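PDB 2IBP: citrate synthase from Pyrobaculum aerophilum, which catalyses the condensation of oxaloacetate and acetyl-CoA to citrate and CoA, working as a thermophilic homodimer of topologically interlinked chains. Local coordinates for the interface of chains A and B. Numbering follows the deposited sequence. Chains: chain A/B, Citrate synthase.

Contact 1: the interface of chains A and B. Residues chain A 118-119, 122-123, 128; chain B 104, 107, 111.
This is a largely apolar patch of the homodimer interface, where helix 109-123 of chain A packs on the start of the same helix in chain B and on the loop before it. The two copies run antiparallel here, and the two-fold repeats the contact with the chains exchanged, so the patch helps hold the subunits together twice over.

The ring of B:Phe111 lies flat beneath the A helix. A:Ala122 CA sits over the middle of one face, 3.8 Å from the ring centroid, a CH-pi contact and a close approach that the small methyl of alanine probably permits. B:Phe111 has CG beside its backbone N and anti to the carbonyl carbon (chi1 -76°), a turn that carries the ring under A:Ala122 and brings CD1 within 3.4 Å of A:Ala118 O, one helical turn earlier. With an alanine at B:Phe111, the flat surface under A:Ala122 would be gone, which would probably leave a gap below the helix and deprive its CA of the CH-pi contact.

The methyl of A:Ala122 fits between B:Ala107, B:Leu104 and the CB of B:Phe111. A:Ala122 CB meets B:Ala107 CB at 3.5 Å. A:Ala122 CB is also 3.9 Å from B:Leu104 CD2. That same CD2 reaches across to A:Ala119 CA, so one leucine methyl packs against successive turns of the A helix.

A:Tyr123 covers the other flank of this group, its side chain crossing that of B:Leu104 at a slant. The two ring carbons beside the hydroxyl-bearing CZ divide the work: A:Tyr123 CE2 touches B:Leu104 CD2 at 3.8 Å, while A:Tyr123 CE1 comes 3.6 Å from B:Ala107 N. The phenol oxygen reaches past both side chains to the partner's backbone, with A:Tyr123 OH 3.3 Å from B:Leu104 CA.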
ATOM      1  N   ALA A 118       1.164  -8.640   7.665  1.00  9.24           N
ATOM      2  CA  ALA A 118      -0.192  -8.313   8.118  1.00  7.35           C
ATOM      3  C   ALA A 118      -0.594  -9.251   9.262  1.00  8.42           C
ATOM      4  O   ALA A 118      -1.165  -8.823  10.271  1.00 10.53           O
ATOM      5  CB  ALA A 118      -1.199  -8.452   6.971  1.00  9.82           C
ATOM      6  N   ALA A 119      -0.324 -10.541   9.095  1.00  9.19           N
ATOM      7  CA  ALA A 119      -0.668 -11.534  10.109  1.00  8.34           C
ATOM      8  C   ALA A 119       0.019 -11.260  11.429  1.00 10.12           C
ATOM      9  O   ALA A 119      -0.613 -11.347  12.478  1.00  9.70           O
ATOM     10  CB  ALA A 119      -0.332 -12.937   9.643  1.00 11.17           C
ATOM     11  N   ALA A 122      -1.506  -8.496  13.288  1.00  9.89           N
ATOM     12  CA  ALA A 122      -2.874  -8.822  13.706  1.00 13.46           C
ATOM     13  C   ALA A 122      -2.965  -9.228  15.158  1.00  9.99           C
ATOM     14  O   ALA A 122      -3.965  -8.954  15.827  1.00 13.76           O
ATOM     15  CB  ALA A 122      -3.429  -9.923  12.839  1.00 12.14           C
ATOM     16  N   TYR A 123      -1.923  -9.892  15.649  1.00 10.85           N
ATOM     17  CA  TYR A 123      -1.930 -10.381  17.017  1.00 11.86           C
ATOM     18  C   TYR A 123      -0.892  -9.719  17.926  1.00 12.07           C
ATOM     19  O   TYR A 123      -0.753 -10.107  19.089  1.00 15.64           O
ATOM     20  CB  TYR A 123      -1.772 -11.899  17.042  1.00 15.42           C
ATOM     21  CG  TYR A 123      -2.954 -12.631  16.456  1.00 13.56           C
ATOM     22  CD1 TYR A 123      -4.223 -12.466  16.990  1.00 15.32           C
ATOM     23  CD2 TYR A 123      -2.799 -13.511  15.407  1.00 18.14           C
ATOM     24  CE1 TYR A 123      -5.312 -13.128  16.460  1.00 15.67           C
ATOM     25  CE2 TYR A 123      -3.879 -14.174  14.864  1.00 14.67           C
ATOM     26  CZ  TYR A 123      -5.136 -13.986  15.402  1.00 13.63           C
ATOM     27  OH  TYR A 123      -6.200 -14.677  14.890  1.00 12.42           O
ATOM     28  N   GLN A 128      -2.038  -3.543  18.689  1.00 10.65           N
ATOM     29  CA  GLN A 128      -3.455  -3.375  19.064  1.00 10.72           C
ATOM     30  C   GLN A 128      -3.659  -2.136  19.942  1.00 11.19           C
ATOM     31  O   GLN A 128      -4.578  -1.347  19.738  1.00 12.97           O
ATOM     32  CB  GLN A 128      -3.998  -4.609  19.779  1.00 18.40           C
ATOM     33  CG  GLN A 128      -3.772  -5.934  19.041  1.00 22.81           C
ATOM     34  CD  GLN A 128      -4.013  -5.861  17.539  1.00 35.34           C
ATOM     35  OE1 GLN A 128      -5.119  -5.570  17.077  1.00 33.00           O
ATOM     36  NE2 GLN A 128      -2.984  -6.199  16.768  1.00 21.67           N
TER
ATOM     37  N   LEU B 104      -6.464 -15.916  11.178  1.00 11.03           N
ATOM     38  CA  LEU B 104      -6.700 -14.548  11.605  1.00  9.74           C
ATOM     39  C   LEU B 104      -8.131 -14.342  12.099  1.00 10.01           C
ATOM     40  O   LEU B 104      -8.564 -13.204  12.260  1.00  9.33           O
ATOM     41  CB  LEU B 104      -6.381 -13.580  10.467  1.00 10.18           C
ATOM     42  CG  LEU B 104      -4.930 -13.608   9.979  1.00 11.89           C
ATOM     43  CD1 LEU B 104      -4.674 -12.624   8.827  1.00 13.40           C
ATOM     44  CD2 LEU B 104      -3.981 -13.331  11.132  1.00 18.41           C
ATOM     45  N   ALA B 107      -8.437 -11.993  14.966  1.00  9.68           N
ATOM     46  CA  ALA B 107      -7.896 -10.672  14.690  1.00  9.56           C
ATOM     47  C   ALA B 107      -8.963  -9.758  14.107  1.00 10.08           C
ATOM     48  O   ALA B 107     -10.031 -10.202  13.655  1.00 10.98           O
ATOM     49  CB  ALA B 107      -6.743 -10.773  13.720  1.00 10.16           C
ATOM     50  N   PHE B 111      -7.188  -6.803   9.097  1.00  8.55           N
ATOM     51  CA  PHE B 111      -5.930  -7.546   8.935  1.00  9.72           C
ATOM     52  C   PHE B 111      -6.182  -8.794   8.102  1.00  9.30           C
ATOM     53  O   PHE B 111      -5.382  -9.144   7.227  1.00  9.33           O
ATOM     54  CB  PHE B 111      -5.339  -7.955  10.289  1.00 10.47           C
ATOM     55  CG  PHE B 111      -4.675  -6.837  11.016  1.00  9.09           C
ATOM     56  CD1 PHE B 111      -3.457  -6.349  10.571  1.00 11.64           C
ATOM     57  CD2 PHE B 111      -5.191  -6.350  12.196  1.00 14.12           C
ATOM     58  CE1 PHE B 111      -2.799  -5.347  11.259  1.00 12.23           C
ATOM     59  CE2 PHE B 111      -4.544  -5.323  12.874  1.00 13.90           C
ATOM     60  CZ  PHE B 111      -3.338  -4.851  12.421  1.00 13.70           C
TER

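Contact 2: the interface of chains A and B. Residues chain A 33-36; chain B 395-397.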
ATOM      1  N   SER A  33       9.653  17.224   4.929  1.00 11.30           N
ATOM      2  CA  SER A  33      11.058  17.432   5.229  1.00 14.49           C
ATOM      3  C   SER A  33      11.480  16.168   5.958  1.00 14.42           C
ATOM      4  O   SER A  33      10.683  15.546   6.673  1.00 13.36           O
ATOM      5  CB  SER A  33      11.257  18.661   6.104  1.00 14.73           C
ATOM      6  OG  SER A  33      11.038  19.841   5.357  1.00 14.13           O
ATOM      7  N   THR A  34      12.744  15.795   5.799  1.00 10.74           N
ATOM      8  CA  THR A  34      13.240  14.598   6.414  1.00  8.23           C
ATOM      9  C   THR A  34      14.668  14.764   6.876  1.00  8.84           C
ATOM     10  O   THR A  34      15.397  15.612   6.367  1.00 10.03           O
ATOM     11  CB  THR A  34      13.238  13.428   5.400  1.00 11.16           C
ATOM     12  OG1 THR A  34      13.545  12.196   6.062  1.00 11.95           O
ATOM     13  CG2 THR A  34      14.221  13.681   4.259  1.00 13.18           C
ATOM     14  N   SER A  35      15.025  13.985   7.881  1.00 10.56           N
ATOM     15  CA  SER A  35      16.398  13.933   8.353  1.00 11.88           C
ATOM     16  C   SER A  35      16.940  12.502   8.302  1.00 14.79           C
ATOM     17  O   SER A  35      18.032  12.245   8.790  1.00 12.19           O
ATOM     18  CB  SER A  35      16.497  14.494   9.768  1.00 15.22           C
ATOM     19  OG  SER A  35      15.780  13.701  10.686  1.00 14.73           O
ATOM     20  N   ILE A  36      16.270  11.615   7.567  1.00 10.83           N
ATOM     21  CA  ILE A  36      16.638  10.204   7.548  1.00  7.74           C
ATOM     22  C   ILE A  36      17.833   9.902   6.668  1.00  9.03           C
ATOM     23  O   ILE A  36      18.807   9.337   7.136  1.00 11.22           O
ATOM     24  CB  ILE A  36      15.442   9.293   7.192  1.00  9.40           C
ATOM     25  CG1 ILE A  36      14.345   9.479   8.245  1.00 11.08           C
ATOM     26  CG2 ILE A  36      15.881   7.830   7.155  1.00 10.25           C
ATOM     27  CD1 ILE A  36      13.031   8.773   7.961  1.00 13.46           C
TER
ATOM     28  N   TYR B 395      15.671  17.238   2.545  1.00 10.90           N
ATOM     29  CA  TYR B 395      16.577  16.843   3.615  1.00  9.56           C
ATOM     30  C   TYR B 395      17.033  18.037   4.428  1.00  8.58           C
ATOM     31  O   TYR B 395      17.622  18.979   3.890  1.00 14.30           O
ATOM     32  CB  TYR B 395      17.774  16.092   3.073  1.00 10.96           C
ATOM     33  CG  TYR B 395      18.695  15.595   4.153  1.00  8.44           C
ATOM     34  CD1 TYR B 395      18.378  14.475   4.891  1.00  8.62           C
ATOM     35  CD2 TYR B 395      19.915  16.214   4.379  1.00 12.47           C
ATOM     36  CE1 TYR B 395      19.247  13.977   5.849  1.00 10.06           C
ATOM     37  CE2 TYR B 395      20.795  15.732   5.316  1.00  8.65           C
ATOM     38  CZ  TYR B 395      20.461  14.606   6.053  1.00  8.96           C
ATOM     39  OH  TYR B 395      21.296  14.115   7.031  1.00 13.11           O
ATOM     40  N   ILE B 396      16.763  17.967   5.729  1.00  9.93           N
ATOM     41  CA  ILE B 396      17.133  19.028   6.657  1.00 12.72           C
ATOM     42  C   ILE B 396      17.953  18.481   7.818  1.00 15.87           C
ATOM     43  O   ILE B 396      18.007  19.065   8.893  1.00 16.92           O
ATOM     44  CB  ILE B 396      15.903  19.827   7.129  1.00 12.80           C
ATOM     45  CG1 ILE B 396      14.750  18.896   7.494  1.00 14.19           C
ATOM     46  CG2 ILE B 396      15.436  20.748   6.010  1.00 15.01           C
ATOM     47  CD1 ILE B 396      15.027  17.978   8.628  1.00 16.19           C
ATOM     48  N   GLY B 397      18.584  17.338   7.590  1.00 13.83           N
ATOM     49  CA  GLY B 397      19.487  16.753   8.562  1.00 15.76           C
ATOM     50  C   GLY B 397      20.879  17.310   8.312  1.00 15.64           C
ATOM     51  O   GLY B 397      21.106  18.078   7.374  1.00 11.49           O
TER
HETATM   52  O   HOH W   1      20.014  13.619   9.669  1.00 29.82           O
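The ring of B:Tyr395 takes its own chain on one face: B:Gly397 N stands 3.4 Å above the plane over the ring centre. Chain A comes slantwise past the CD1-CE1 side, from the side of the ring where B:Gly397 N stands, and not square on to an edge; B:Tyr395 CE1 is 3.6 Å from A:Ser35 O. CG is anti to the backbone N (chi1 -177°), which extends the ring alongside A:Thr34 and A:Ser35 and lets the phenol reach the far end of the segment. There a water links the subunits, 2.6 Å from the carbonyl A:Ser35 O and 3.0 Å from the phenol oxygen B:Tyr395 OH.

Behind the ring the two backbones pair. Strand 30-34 of chain A and strand 392-395 of chain B form a parallel bridge at A:Thr34 and B:Tyr395, so a strand near the C-terminus of one subunit pairs alongside a strand of the other. The bridge is tied by B:Ile396 N donating to A:Thr34 O at 2.8 Å, with 168° at the hydrogen. The donor approaches nearly in line with the carbonyl.

B:Ile396 shields this bond with its own side chain. CG1 lies between the backbone N and the carbonyl carbon (chi1 45°), a turn that brings CG1 and CD1 close to the accepting A:Thr34 O. On one flank B:Ile396 CG1 packs 3.8 Å from A:Ser33 CB; on the other, A:Ser35 CB rests 3.9 Å from B:Gly397 CA.

The chain A side is braced internally as it leaves the strand. The hydroxyl of A:Thr34 is directed at the following backbone, where A:Thr34 OG1 accepts a hydrogen bond from A:Ile36 N at 3.2 Å.

Contact 1 and contact 2 lie about 32 Å apart between the centres of their C-alpha atoms and share no residue or element. Contact 1 centres on helices 109-123 and the loop before the one in chain B; contact 2 pairs strands 30-34 and 392-395. B:Tyr395 of contact 2 directly follows Cys394, whose disulfide with Cys19 of the same chain probably closes the interlinked loops. Their centres are about 34 and 18 Å from A:His289, a predicted active-site residue; a direct part in the chemistry is unlikely, though the structure alone does not show whether contact 2 affects it indirectly.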